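Local coordinates for Lmo1499 protein (PDB 4IIW) that probably acts as a lytic endotransglycosylase of the MltG family, cutting nascent peptidoglycan strands internally and so ending their elongation, at residues I113-T118 with L176-Y181; D259-Y264 with G295-S300; Q121-I126 with D137-M142; T141-E146 with K169-G174. One frame throughout, in Å; residues are numbered along the deposited sequence.

Interaction 1. Residues I113-T118 with L176-Y181; sequences IPEGYT and LYPATY. With SO4 (sulfate ion), chain O.
Ile-113 and Ala-179 carry the backbone part of this contact: the amide N of Ile-113 donates to the carbonyl O of Ala-179 over 2.9 Å, with an N-H...O angle of 164°. In the same pair the O of Ile-113 stands 3.1 Å from the N of Ala-179. The apolar part is built on Pro-178, whose CB sits 3.6 Å from the carbonyl carbon of Pro-114 while its CG meets CG of Glu-115 at 4.0 Å, so that the aliphatic root of the glutamate lies against the proline ring. The Ile-113/Ala-179 bond lies next to the two-stranded antiparallel sheet of 111-112 and 180-181, from which the chain runs on toward helix 119-129. Ile-113 turns its CG1 branch back beside its own backbone N (chi1 -58°), which brings CG1 within 4.1 Å of CE1 of Tyr-181; the two side chains cross at about a right angle. At the edge of the Tyr-181 ring, and in its plane, lies the carbonyl O of Tyr-177 in the loop 176-179; the hydroxyl bond to it is very short and its length doubtful. Among the polar neighbours, Asn-299 bonds to the N of Tyr-117 and the O of Leu-176, bridging the two segments. A sulfate ion, probably from the crystallisation liquor, sits at the amide N of Thr-180, at a doubtfully short distance.

Interaction 2. Residues D259-Y264 with G295-S300; sequences DPTVLY and GPISNS
Ile-297 lies against one face of the Tyr-264 ring, and these two residues have the most surface buried here. CA of Ile-297 stands 4.0 Å from the ring centroid and only 9° off the ring normal, a CH-pi contact made over the centre of the ring. The branch CG2 of the isoleucine continues the packing at the near rim, 3.7 Å from CD2 of Tyr-264, and its carbonyl O comes within 3.6 Å of CD1. The ring reaches this place because CG of Tyr-264 is anti to its backbone N (chi1 -179°), sending the side chain out from the helix and past the isoleucine, which runs in the opposite direction. The other arm of Ile-297 goes to Pro-260 and Thr-261, one turn earlier in the helix. With CG1 held between the backbone N and the carbonyl carbon (chi1 62°), the extended arm delivers CD1 to CB of Pro-260 at 3.6 Å and to CG2 of Thr-261 at 4.1 Å. No hydrogen bond links the two segments; the polar ends turn to other partners, the hydroxyl of Tyr-264 to Glu-173 and that of Thr-261 to Thr-286. Pro-260 also lies about 4 Å, side chain to side chain, from Glu-232, predicted to be important for catalysis. The contact thus fastens helix 259-265 to the loop preceding helix 302-309, with helix 219-232 alongside: Lys-231 packs on Pro-260, and Ser-227 bonds to the N of Ile-297.

Interaction 3. Residues Q121-I126 with D137-M142; sequences QIADRI and DVLKTM
Ala-123 faces Val-138 where the two helices come nearest, the small methyl letting the backbones approach to 6.2 Å between the CA atoms of this pair. CB of Ala-123 touches CG1 of Val-138 and CD2 of Leu-139, each at 4.0 Å, so it is received between two consecutive residues of the other helix. A second apolar group forms around Met-142, present as selenomethionine. Its chain is extended beyond CG (chi2 166°, chi3 170°), which carries the terminal CE across to the other helix; there it meets CG2 of Ile-122 at 3.9 Å and CD1 of Ile-126 at 4.0 Å. The approach to Ile-126 is tip to tip, that to Ile-122 oblique. Helices 119-129 and 135-143 form a helical hairpin closed by a short connection, and the segment axes pass 9.8 Å apart with N-to-C directions at 129°, a splayed antiparallel pair. CD1 of Ile-126 also lies 4.1 Å from CG1 of Val-138, so that one methyl serves both the valine and the selenomethionine. The contact holds no hydrogen bond between the two segments and is buried. A polar link between the helices comes from Asp-124, which forms a salt bridge with Lys-135 of helix 135-143. Helix 190-204 packs on the same core, with Ile-193 against Ile-126 and Ile-194 against Met-142.

Interaction 4. Residues T141-E146 with K169-G174; sequences TMDDPE and KHPLEG
Asp-143 and His-170 join in a His-carboxylate hydrogen bond, ND1 of His-170 donating to OD2 of Asp-143 over 2.5 Å with an N-H...O angle of 170°. The carboxylate uses the syn lone pair of OD2, and this oxygen lies close to the plane of the imidazole at its edge. The two flat groups are nevertheless turned 46° against each other, so the carboxylate is twisted out of the ring plane about the bond. Its negative charge so near would probably support a protonated imidazole. The other oxygen, OD1, rests 4.0 Å from CD of Pro-171, which comes at about a right angle to the aspartate. Alongside, CD1 of Leu-172 reaches 3.6 Å from the carbonyl O of Met-142, a van der Waals contact of a methyl with a backbone carbonyl late in helix 135-143.

What sets these groups in place is largely the backbone. Residues His-170 to Glu-173 make a type I beta turn, closed by the N of Glu-173 on the O of His-170 at 2.8 Å, which presents the histidine, proline and leucine in succession. One face of the imidazole is backed by CB of Lys-169, 3.9 Å above its plane toward the rim. On the helix side, Asp-144 is the N-cap of the next helix, its carboxylate bonding to the N of Phe-147. The loop thereby lies across the junction of helices 135-143 and 145-154: Phe-147 packs on Leu-172 and Val-148 on Pro-171, while Leu-119 of helix 119-129 touches His-170.

In the fold
Interactions 3 and 4 share Thr-141 and Met-142 on helix 135-143 and have centres about 10 Å apart; both are nested in the loop of chain that interaction 1 closes. The selenomethionine CE of Met-142 also packs on CD2 of Leu-176 at 3.9 Å, joining them to interaction 1. Interaction 2 follows later in the chain yet meets the others, its centre about 14 Å from that of interaction 1 and 15 Å from that of interaction 4; Pro-296 O lies 3.3 Å from Glu-173 CG. In interaction 2 the side chain of Pro-260 comes within about 4 Å of that of Glu-232, predicted to be important for activity, while the other three lie away from it. The sulfate belongs to interaction 1.

Interaction 1. Residues I113-T118 with L176-Y181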
loop_
_atom_site.group_PDB
_atom_site.type_symbol
_atom_site.label_atom_id
_atom_site.label_comp_id
_atom_site.label_asym_id
_atom_site.label_seq_id
_atom_site.Cartn_x
_atom_site.Cartn_y
_atom_site.Cartn_z
ATOM N N ILE B 113 4.747 -31.231 -34.546
ATOM C CA ILE B 113 3.889 -30.723 -35.621
ATOM C C ILE B 113 2.703 -31.681 -35.810
ATOM O O ILE B 113 2.860 -32.785 -36.335
ATOM C CB ILE B 113 4.657 -30.584 -36.961
ATOM C CG1 ILE B 113 5.869 -29.651 -36.804
ATOM C CG2 ILE B 113 3.737 -30.057 -38.028
ATOM C CD1 ILE B 113 5.519 -28.228 -36.400
ATOM N N PRO B 114 1.518 -31.274 -35.372
ATOM C CA PRO B 114 0.371 -32.147 -35.516
ATOM C C PRO B 114 -0.259 -32.157 -36.913
ATOM O O PRO B 114 0.053 -31.321 -37.764
ATOM C CB PRO B 114 -0.648 -31.571 -34.511
ATOM C CG PRO B 114 0.034 -30.413 -33.803
ATOM C CD PRO B 114 1.170 -30.014 -34.703
ATOM N N GLU B 115 -1.150 -33.118 -37.111
ATOM C CA GLU B 115 -1.931 -33.252 -38.328
ATOM C C GLU B 115 -2.943 -32.108 -38.458
ATOM O O GLU B 115 -3.387 -31.538 -37.462
ATOM C CB GLU B 115 -2.737 -34.531 -38.263
ATOM C CG GLU B 115 -1.932 -35.773 -38.070
ATOM C CD GLU B 115 -2.803 -36.961 -37.709
ATOM O OE1 GLU B 115 -4.052 -36.810 -37.668
ATOM O OE2 GLU B 115 -2.236 -38.048 -37.468
ATOM N N GLY B 116 -3.334 -31.800 -39.687
ATOM C CA GLY B 116 -4.327 -30.755 -39.931
ATOM C C GLY B 116 -3.800 -29.344 -39.797
ATOM O O GLY B 116 -4.578 -28.392 -39.753
ATOM N N TYR B 117 -2.480 -29.218 -39.745
ATOM C CA TYR B 117 -1.829 -27.931 -39.629
ATOM C C TYR B 117 -1.408 -27.354 -40.971
ATOM O O TYR B 117 -0.952 -28.074 -41.859
ATOM C CB TYR B 117 -0.597 -28.028 -38.716
ATOM C CG TYR B 117 -0.846 -27.628 -37.291
ATOM C CD1 TYR B 117 -1.991 -28.041 -36.630
ATOM C CD2 TYR B 117 0.098 -26.878 -36.576
ATOM C CE1 TYR B 117 -2.232 -27.680 -35.305
ATOM C CE2 TYR B 117 -0.132 -26.513 -35.233
ATOM C CZ TYR B 117 -1.306 -26.921 -34.612
ATOM O OH TYR B 117 -1.589 -26.594 -33.305
ATOM N N THR B 118 -1.556 -26.036 -41.081
ATOM C CA THR B 118 -1.161 -25.270 -42.255
ATOM C C THR B 118 0.244 -24.759 -42.035
ATOM O O THR B 118 0.761 -24.807 -40.919
ATOM C CB THR B 118 -2.038 -24.044 -42.396
ATOM O OG1 THR B 118 -1.790 -23.145 -41.292
ATOM C CG2 THR B 118 -3.511 -24.447 -42.410
ATOM N N LEU B 176 5.055 -30.566 -45.362
ATOM C CA LEU B 176 5.788 -30.651 -44.090
ATOM C C LEU B 176 5.056 -31.673 -43.204
ATOM O O LEU B 176 3.996 -31.396 -42.659
ATOM C CB LEU B 176 5.867 -29.274 -43.437
ATOM C CG LEU B 176 6.819 -28.282 -44.127
ATOM C CD1 LEU B 176 6.591 -28.186 -45.603
ATOM C CD2 LEU B 176 6.699 -26.919 -43.468
ATOM N N TYR B 177 5.646 -32.857 -43.064
ATOM C CA TYR B 177 5.013 -33.983 -42.368
ATOM C C TYR B 177 4.776 -33.746 -40.880
ATOM O O TYR B 177 5.604 -33.123 -40.207
ATOM C CB TYR B 177 5.891 -35.236 -42.557
ATOM C CG TYR B 177 5.210 -36.555 -42.261
ATOM C CD1 TYR B 177 4.319 -37.124 -43.179
ATOM C CD2 TYR B 177 5.471 -37.262 -41.077
ATOM C CE1 TYR B 177 3.678 -38.341 -42.916
ATOM C CE2 TYR B 177 4.835 -38.500 -40.816
ATOM C CZ TYR B 177 3.946 -39.021 -41.739
ATOM O OH TYR B 177 3.313 -40.214 -41.492
ATOM N N PRO B 178 3.636 -34.238 -40.359
ATOM C CA PRO B 178 3.381 -34.134 -38.942
ATOM C C PRO B 178 4.119 -35.237 -38.168
ATOM O O PRO B 178 3.910 -36.408 -38.412
ATOM C CB PRO B 178 1.862 -34.293 -38.834
ATOM C CG PRO B 178 1.452 -35.027 -40.020
ATOM C CD PRO B 178 2.500 -34.847 -41.076
ATOM N N ALA B 179 4.986 -34.829 -37.253
ATOM C CA ALA B 179 5.787 -35.721 -36.431
ATOM C C ALA B 179 6.485 -34.868 -35.375
ATOM O O ALA B 179 6.229 -33.666 -35.265
ATOM C CB ALA B 179 6.816 -36.464 -37.287
ATOM N N THR B 180 7.345 -35.495 -34.589
ATOM C CA THR B 180 8.111 -34.800 -33.574
ATOM C C THR B 180 9.506 -34.735 -34.094
ATOM O O THR B 180 10.031 -35.731 -34.519
ATOM C CB THR B 180 8.085 -35.544 -32.242
ATOM O OG1 THR B 180 6.749 -35.536 -31.745
ATOM C CG2 THR B 180 8.981 -34.866 -31.216
ATOM N N TYR B 181 10.100 -33.554 -34.089
ATOM C CA TYR B 181 11.459 -33.369 -34.602
ATOM C C TYR B 181 12.320 -32.774 -33.509
ATOM O O TYR B 181 11.792 -32.099 -32.633
ATOM C CB TYR B 181 11.434 -32.385 -35.770
ATOM C CG TYR B 181 10.500 -32.774 -36.881
ATOM C CD1 TYR B 181 9.145 -32.422 -36.840
ATOM C CD2 TYR B 181 10.967 -33.483 -37.989
ATOM C CE1 TYR B 181 8.287 -32.785 -37.863
ATOM C CE2 TYR B 181 10.113 -33.847 -39.019
ATOM C CZ TYR B 181 8.782 -33.504 -38.953
ATOM O OH TYR B 181 7.951 -33.863 -39.989
HETATM S S SO4 O . 6.957 -39.265 -34.520
HETATM O O1 SO4 O . 7.842 -40.084 -35.345
HETATM O O2 SO4 O . 7.460 -37.902 -34.509
HETATM O O3 SO4 O . 5.605 -39.290 -35.072
HETATM O O4 SO4 O . 6.920 -39.795 -33.159
#

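Interaction 2. Residues D259-Y264 with G295-S300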
loop_
_atom_site.group_PDB
_atom_site.type_symbol
_atom_site.label_atom_id
_atom_site.label_comp_id
_atom_site.label_asym_id
_atom_site.label_seq_id
_atom_site.Cartn_x
_atom_site.Cartn_y
_atom_site.Cartn_z
ATOM N N ASP B 259 -16.018 -26.714 -46.531
ATOM C CA ASP B 259 -15.729 -25.467 -45.780
ATOM C C ASP B 259 -14.271 -25.200 -45.497
ATOM O O ASP B 259 -13.802 -24.078 -45.691
ATOM C CB ASP B 259 -16.491 -25.423 -44.437
ATOM C CG ASP B 259 -17.983 -25.208 -44.609
ATOM O OD1 ASP B 259 -18.463 -25.198 -45.765
ATOM O OD2 ASP B 259 -18.680 -25.056 -43.584
ATOM N N PRO B 260 -13.545 -26.216 -45.009
ATOM C CA PRO B 260 -12.141 -25.996 -44.737
ATOM C C PRO B 260 -11.378 -25.374 -45.905
ATOM O O PRO B 260 -10.414 -24.628 -45.667
ATOM C CB PRO B 260 -11.627 -27.404 -44.440
ATOM C CG PRO B 260 -12.760 -28.079 -43.812
ATOM C CD PRO B 260 -13.981 -27.552 -44.550
ATOM N N THR B 261 -11.779 -25.676 -47.146
ATOM C CA THR B 261 -11.082 -25.101 -48.296
ATOM C C THR B 261 -11.427 -23.626 -48.403
ATOM O O THR B 261 -10.595 -22.824 -48.822
ATOM C CB THR B 261 -11.352 -25.842 -49.643
ATOM O OG1 THR B 261 -12.723 -25.700 -50.045
ATOM C CG2 THR B 261 -10.965 -27.322 -49.533
ATOM N N VAL B 262 -12.654 -23.268 -48.022
ATOM C CA VAL B 262 -13.060 -21.866 -48.020
ATOM C C VAL B 262 -12.251 -21.099 -46.954
ATOM O O VAL B 262 -11.716 -20.019 -47.219
ATOM C CB VAL B 262 -14.572 -21.709 -47.769
ATOM C CG1 VAL B 262 -14.924 -20.245 -47.499
ATOM C CG2 VAL B 262 -15.354 -22.255 -48.943
ATOM N N LEU B 263 -12.153 -21.670 -45.757
ATOM C CA LEU B 263 -11.397 -21.041 -44.680
ATOM C C LEU B 263 -9.931 -20.889 -45.080
ATOM O O LEU B 263 -9.316 -19.854 -44.822
ATOM C CB LEU B 263 -11.513 -21.841 -43.373
ATOM C CG LEU B 263 -12.902 -21.957 -42.728
ATOM C CD1 LEU B 263 -12.827 -22.821 -41.485
ATOM C CD2 LEU B 263 -13.508 -20.582 -42.400
ATOM N N TYR B 264 -9.368 -21.914 -45.711
ATOM C CA TYR B 264 -7.985 -21.835 -46.141
ATOM C C TYR B 264 -7.826 -20.740 -47.201
ATOM O O TYR B 264 -6.817 -20.030 -47.216
ATOM C CB TYR B 264 -7.479 -23.169 -46.661
ATOM C CG TYR B 264 -6.043 -23.090 -47.093
ATOM C CD1 TYR B 264 -5.011 -23.150 -46.156
ATOM C CD2 TYR B 264 -5.708 -22.927 -48.435
ATOM C CE1 TYR B 264 -3.679 -23.066 -46.545
ATOM C CE2 TYR B 264 -4.381 -22.837 -48.831
ATOM C CZ TYR B 264 -3.373 -22.909 -47.884
ATOM O OH TYR B 264 -2.074 -22.821 -48.283
ATOM N N GLY B 295 -3.931 -27.228 -54.585
ATOM C CA GLY B 295 -2.988 -27.919 -53.722
ATOM C C GLY B 295 -3.645 -28.224 -52.383
ATOM O O GLY B 295 -4.808 -27.880 -52.163
ATOM N N PRO B 296 -2.919 -28.899 -51.492
ATOM C CA PRO B 296 -3.420 -29.234 -50.168
ATOM C C PRO B 296 -3.690 -27.995 -49.342
ATOM O O PRO B 296 -3.115 -26.933 -49.633
ATOM C CB PRO B 296 -2.246 -30.001 -49.539
ATOM C CG PRO B 296 -1.482 -30.525 -50.694
ATOM C CD PRO B 296 -1.618 -29.533 -51.766
ATOM N N ILE B 297 -4.533 -28.140 -48.317
ATOM C CA ILE B 297 -4.848 -27.039 -47.398
ATOM C C ILE B 297 -4.261 -27.269 -45.992
ATOM O O ILE B 297 -4.519 -26.499 -45.060
ATOM C CB ILE B 297 -6.355 -26.808 -47.283
ATOM C CG1 ILE B 297 -7.056 -28.046 -46.710
ATOM C CG2 ILE B 297 -6.911 -26.435 -48.640
ATOM C CD1 ILE B 297 -8.533 -27.796 -46.305
ATOM N N SER B 298 -3.481 -28.339 -45.849
ATOM C CA SER B 298 -2.842 -28.675 -44.583
ATOM C C SER B 298 -2.056 -29.957 -44.784
ATOM O O SER B 298 -2.052 -30.496 -45.881
ATOM C CB SER B 298 -3.888 -28.917 -43.490
ATOM O OG SER B 298 -4.590 -30.114 -43.758
ATOM N N ASN B 299 -1.394 -30.440 -43.733
ATOM C CA ASN B 299 -0.722 -31.738 -43.800
ATOM C C ASN B 299 -1.725 -32.807 -43.334
ATOM O O ASN B 299 -2.812 -32.467 -42.892
ATOM C CB ASN B 299 0.592 -31.764 -43.013
ATOM C CG ASN B 299 0.419 -31.416 -41.563
ATOM O OD1 ASN B 299 -0.704 -31.318 -41.048
ATOM N ND2 ASN B 299 1.537 -31.234 -40.884
ATOM N N SER B 300 -1.360 -34.081 -43.438
ATOM C CA SER B 300 -2.280 -35.178 -43.136
ATOM C C SER B 300 -1.640 -36.322 -42.384
ATOM O O SER B 300 -0.447 -36.570 -42.519
ATOM C CB SER B 300 -2.819 -35.757 -44.448
ATOM O OG SER B 300 -3.481 -34.784 -45.232
#

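Interaction 3. Residues Q121-I126 with D137-M142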
loop_
_atom_site.group_PDB
_atom_site.type_symbol
_atom_site.label_atom_id
_atom_site.label_comp_id
_atom_site.label_asym_id
_atom_site.label_seq_id
_atom_site.Cartn_x
_atom_site.Cartn_y
_atom_site.Cartn_z
ATOM N N GLN B 121 0.594 -22.228 -39.098
ATOM C CA GLN B 121 0.596 -22.835 -37.765
ATOM C C GLN B 121 1.922 -23.533 -37.477
ATOM O O GLN B 121 2.408 -23.521 -36.339
ATOM C CB GLN B 121 -0.584 -23.808 -37.624
ATOM C CG GLN B 121 -1.945 -23.130 -37.724
ATOM C CD GLN B 121 -3.120 -24.100 -37.828
ATOM O OE1 GLN B 121 -3.075 -25.083 -38.556
ATOM N NE2 GLN B 121 -4.201 -23.782 -37.133
ATOM N N ILE B 122 2.509 -24.132 -38.513
ATOM C CA ILE B 122 3.800 -24.779 -38.374
ATOM C C ILE B 122 4.803 -23.686 -38.054
ATOM O O ILE B 122 5.701 -23.880 -37.240
ATOM C CB ILE B 122 4.199 -25.556 -39.653
ATOM C CG1 ILE B 122 3.234 -26.732 -39.870
ATOM C CG2 ILE B 122 5.646 -26.107 -39.559
ATOM C CD1 ILE B 122 3.416 -27.468 -41.210
ATOM N N ALA B 123 4.629 -22.524 -38.671
ATOM C CA ALA B 123 5.545 -21.413 -38.438
ATOM C C ALA B 123 5.555 -20.997 -36.957
ATOM O O ALA B 123 6.604 -20.630 -36.418
ATOM C CB ALA B 123 5.197 -20.242 -39.332
ATOM N N ASP B 124 4.386 -21.063 -36.313
ATOM C CA ASP B 124 4.249 -20.740 -34.885
ATOM C C ASP B 124 4.986 -21.766 -34.036
ATOM O O ASP B 124 5.746 -21.413 -33.147
ATOM C CB ASP B 124 2.781 -20.754 -34.441
ATOM C CG ASP B 124 1.943 -19.657 -35.079
ATOM O OD1 ASP B 124 2.414 -18.510 -35.224
ATOM O OD2 ASP B 124 0.772 -19.945 -35.390
ATOM N N ARG B 125 4.756 -23.045 -34.304
ATOM C CA ARG B 125 5.401 -24.082 -33.521
ATOM C C ARG B 125 6.917 -23.937 -33.664
ATOM O O ARG B 125 7.655 -24.074 -32.672
ATOM C CB ARG B 125 4.904 -25.471 -33.927
ATOM C CG ARG B 125 3.374 -25.647 -33.781
ATOM C CD ARG B 125 2.896 -25.676 -32.330
ATOM N NE ARG B 125 2.856 -27.033 -31.780
ATOM C CZ ARG B 125 1.758 -27.658 -31.343
ATOM N NH1 ARG B 125 1.848 -28.895 -30.867
ATOM N NH2 ARG B 125 0.579 -27.052 -31.339
ATOM N N ILE B 126 7.375 -23.613 -34.877
ATOM C CA ILE B 126 8.804 -23.412 -35.127
ATOM C C ILE B 126 9.365 -22.244 -34.305
ATOM O O ILE B 126 10.402 -22.392 -33.659
ATOM C CB ILE B 126 9.117 -23.161 -36.623
ATOM C CG1 ILE B 126 8.972 -24.462 -37.414
ATOM C CG2 ILE B 126 10.540 -22.630 -36.766
ATOM C CD1 ILE B 126 9.119 -24.325 -38.964
ATOM N N ASP B 137 10.053 -14.244 -41.254
ATOM C CA ASP B 137 11.173 -14.843 -42.007
ATOM C C ASP B 137 10.933 -16.307 -42.341
ATOM O O ASP B 137 11.273 -16.764 -43.437
ATOM C CB ASP B 137 12.456 -14.762 -41.202
ATOM C CG ASP B 137 12.832 -13.356 -40.849
ATOM O OD1 ASP B 137 12.192 -12.404 -41.370
ATOM O OD2 ASP B 137 13.775 -13.203 -40.038
ATOM N N VAL B 138 10.389 -17.039 -41.369
ATOM C CA VAL B 138 10.069 -18.435 -41.537
ATOM C C VAL B 138 9.032 -18.581 -42.630
ATOM O O VAL B 138 9.108 -19.505 -43.425
ATOM C CB VAL B 138 9.528 -19.048 -40.225
ATOM C CG1 VAL B 138 9.034 -20.489 -40.438
ATOM C CG2 VAL B 138 10.594 -18.986 -39.142
ATOM N N LEU B 139 8.051 -17.680 -42.671
ATOM C CA LEU B 139 7.045 -17.718 -43.739
ATOM C C LEU B 139 7.694 -17.400 -45.082
ATOM O O LEU B 139 7.385 -18.027 -46.095
ATOM C CB LEU B 139 5.885 -16.752 -43.475
ATOM C CG LEU B 139 4.817 -17.192 -42.467
ATOM C CD1 LEU B 139 3.757 -16.119 -42.389
ATOM C CD2 LEU B 139 4.172 -18.553 -42.825
ATOM N N LYS B 140 8.584 -16.419 -45.096
ATOM C CA LYS B 140 9.279 -16.077 -46.325
ATOM C C LYS B 140 10.120 -17.258 -46.838
ATOM O O LYS B 140 10.118 -17.544 -48.024
ATOM C CB LYS B 140 10.176 -14.864 -46.126
ATOM C CG LYS B 140 10.864 -14.443 -47.409
ATOM C CD LYS B 140 11.653 -13.143 -47.248
ATOM C CE LYS B 140 12.229 -12.713 -48.593
ATOM N NZ LYS B 140 13.032 -11.480 -48.499
ATOM N N THR B 141 10.836 -17.930 -45.943
ATOM C CA THR B 141 11.660 -19.048 -46.352
ATOM C C THR B 141 10.779 -20.116 -46.986
ATOM O O THR B 141 11.094 -20.655 -48.036
ATOM C CB THR B 141 12.448 -19.675 -45.167
ATOM O OG1 THR B 141 13.400 -18.739 -44.644
ATOM C CG2 THR B 141 13.195 -20.898 -45.630
HETATM N N MSE B 142 9.668 -20.415 -46.331
HETATM C CA MSE B 142 8.737 -21.408 -46.832
HETATM C C MSE B 142 8.384 -21.165 -48.284
HETATM O O MSE B 142 8.408 -22.092 -49.081
HETATM C CB MSE B 142 7.454 -21.445 -45.966
HETATM C CG MSE B 142 7.636 -22.186 -44.638
HETATM SE SE MSE B 142 6.244 -21.927 -43.300
HETATM C CE MSE B 142 6.800 -23.315 -42.042
#

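Interaction 4. Residues T141-E146 with K169-G174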
loop_
_atom_site.group_PDB
_atom_site.type_symbol
_atom_site.label_atom_id
_atom_site.label_comp_id
_atom_site.label_asym_id
_atom_site.label_seq_id
_atom_site.Cartn_x
_atom_site.Cartn_y
_atom_site.Cartn_z
ATOM N N THR B 141 10.836 -17.930 -45.943
ATOM C CA THR B 141 11.660 -19.048 -46.352
ATOM C C THR B 141 10.779 -20.116 -46.986
ATOM O O THR B 141 11.094 -20.655 -48.036
ATOM C CB THR B 141 12.448 -19.675 -45.167
ATOM O OG1 THR B 141 13.400 -18.739 -44.644
ATOM C CG2 THR B 141 13.195 -20.898 -45.630
HETATM N N MSE B 142 9.668 -20.415 -46.331
HETATM C CA MSE B 142 8.737 -21.408 -46.832
HETATM C C MSE B 142 8.384 -21.165 -48.284
HETATM O O MSE B 142 8.408 -22.092 -49.081
HETATM C CB MSE B 142 7.454 -21.445 -45.966
HETATM C CG MSE B 142 7.636 -22.186 -44.638
HETATM SE SE MSE B 142 6.244 -21.927 -43.300
HETATM C CE MSE B 142 6.800 -23.315 -42.042
ATOM N N ASP B 143 8.067 -19.914 -48.614
ATOM C CA ASP B 143 7.639 -19.532 -49.970
ATOM C C ASP B 143 8.766 -18.984 -50.850
ATOM O O ASP B 143 8.509 -18.549 -51.972
ATOM C CB ASP B 143 6.467 -18.510 -49.910
ATOM C CG ASP B 143 5.121 -19.142 -49.433
ATOM O OD1 ASP B 143 5.127 -20.220 -48.790
ATOM O OD2 ASP B 143 4.052 -18.546 -49.701
ATOM N N ASP B 144 10.006 -19.011 -50.367
ATOM C CA ASP B 144 11.132 -18.491 -51.162
ATOM C C ASP B 144 11.372 -19.340 -52.439
ATOM O O ASP B 144 11.645 -20.538 -52.359
ATOM C CB ASP B 144 12.406 -18.439 -50.314
ATOM C CG ASP B 144 13.597 -17.887 -51.078
ATOM O OD1 ASP B 144 13.588 -16.690 -51.431
ATOM O OD2 ASP B 144 14.567 -18.648 -51.303
ATOM N N PRO B 145 11.257 -18.722 -53.621
ATOM C CA PRO B 145 11.471 -19.458 -54.870
ATOM C C PRO B 145 12.729 -20.332 -54.869
ATOM O O PRO B 145 12.658 -21.494 -55.288
ATOM C CB PRO B 145 11.577 -18.340 -55.920
ATOM C CG PRO B 145 10.761 -17.250 -55.388
ATOM C CD PRO B 145 10.869 -17.322 -53.872
ATOM N N GLU B 146 13.865 -19.789 -54.412
ATOM C CA GLU B 146 15.112 -20.572 -54.358
ATOM C C GLU B 146 15.028 -21.708 -53.324
ATOM O O GLU B 146 15.556 -22.794 -53.547
ATOM C CB GLU B 146 16.344 -19.716 -54.058
ATOM C CG GLU B 146 16.821 -18.793 -55.189
ATOM C CD GLU B 146 16.017 -17.517 -55.312
ATOM O OE1 GLU B 146 15.550 -16.982 -54.268
ATOM O OE2 GLU B 146 15.875 -17.026 -56.460
ATOM N N LYS B 169 -1.403 -20.989 -53.346
ATOM C CA LYS B 169 -1.040 -19.908 -52.421
ATOM C C LYS B 169 0.372 -20.089 -51.864
ATOM O O LYS B 169 1.189 -19.177 -51.941
ATOM C CB LYS B 169 -1.981 -19.831 -51.232
ATOM C CG LYS B 169 -3.217 -19.020 -51.413
ATOM C CD LYS B 169 -3.784 -18.758 -50.014
ATOM C CE LYS B 169 -4.842 -17.701 -49.972
ATOM N NZ LYS B 169 -5.186 -17.480 -48.542
ATOM N N HIS B 170 0.637 -21.256 -51.273
ATOM C CA HIS B 170 1.942 -21.541 -50.671
ATOM C C HIS B 170 2.476 -22.886 -51.164
ATOM O O HIS B 170 2.046 -23.932 -50.723
ATOM C CB HIS B 170 1.830 -21.532 -49.145
ATOM C CG HIS B 170 1.191 -20.294 -48.595
ATOM N ND1 HIS B 170 1.750 -19.041 -48.743
ATOM C CD2 HIS B 170 0.057 -20.120 -47.876
ATOM C CE1 HIS B 170 0.977 -18.146 -48.157
ATOM N NE2 HIS B 170 -0.054 -18.774 -47.618
ATOM N N PRO B 171 3.450 -22.851 -52.060
ATOM C CA PRO B 171 3.957 -24.058 -52.699
ATOM C C PRO B 171 4.104 -25.324 -51.835
ATOM O O PRO B 171 3.708 -26.391 -52.281
ATOM C CB PRO B 171 5.308 -23.607 -53.230
ATOM C CG PRO B 171 5.100 -22.171 -53.527
ATOM C CD PRO B 171 4.242 -21.669 -52.434
ATOM N N LEU B 172 4.642 -25.205 -50.621
ATOM C CA LEU B 172 4.892 -26.384 -49.773
ATOM C C LEU B 172 3.743 -26.727 -48.829
ATOM O O LEU B 172 3.873 -27.598 -47.954
ATOM C CB LEU B 172 6.209 -26.214 -48.996
ATOM C CG LEU B 172 7.461 -26.048 -49.881
ATOM C CD1 LEU B 172 8.677 -25.681 -49.049
ATOM C CD2 LEU B 172 7.761 -27.306 -50.677
ATOM N N GLU B 173 2.606 -26.071 -48.999
ATOM C CA GLU B 173 1.461 -26.374 -48.147
ATOM C C GLU B 173 1.201 -27.862 -48.299
ATOM O O GLU B 173 1.072 -28.355 -49.405
ATOM C CB GLU B 173 0.236 -25.557 -48.564
ATOM C CG GLU B 173 -0.889 -25.611 -47.562
ATOM C CD GLU B 173 -0.615 -24.779 -46.308
ATOM O OE1 GLU B 173 -0.609 -23.526 -46.391
ATOM O OE2 GLU B 173 -0.446 -25.378 -45.228
ATOM N N GLY B 174 1.193 -28.580 -47.194
ATOM C CA GLY B 174 0.938 -30.025 -47.188
ATOM C C GLY B 174 2.163 -30.921 -47.250
ATOM O O GLY B 174 2.070 -32.128 -47.012
#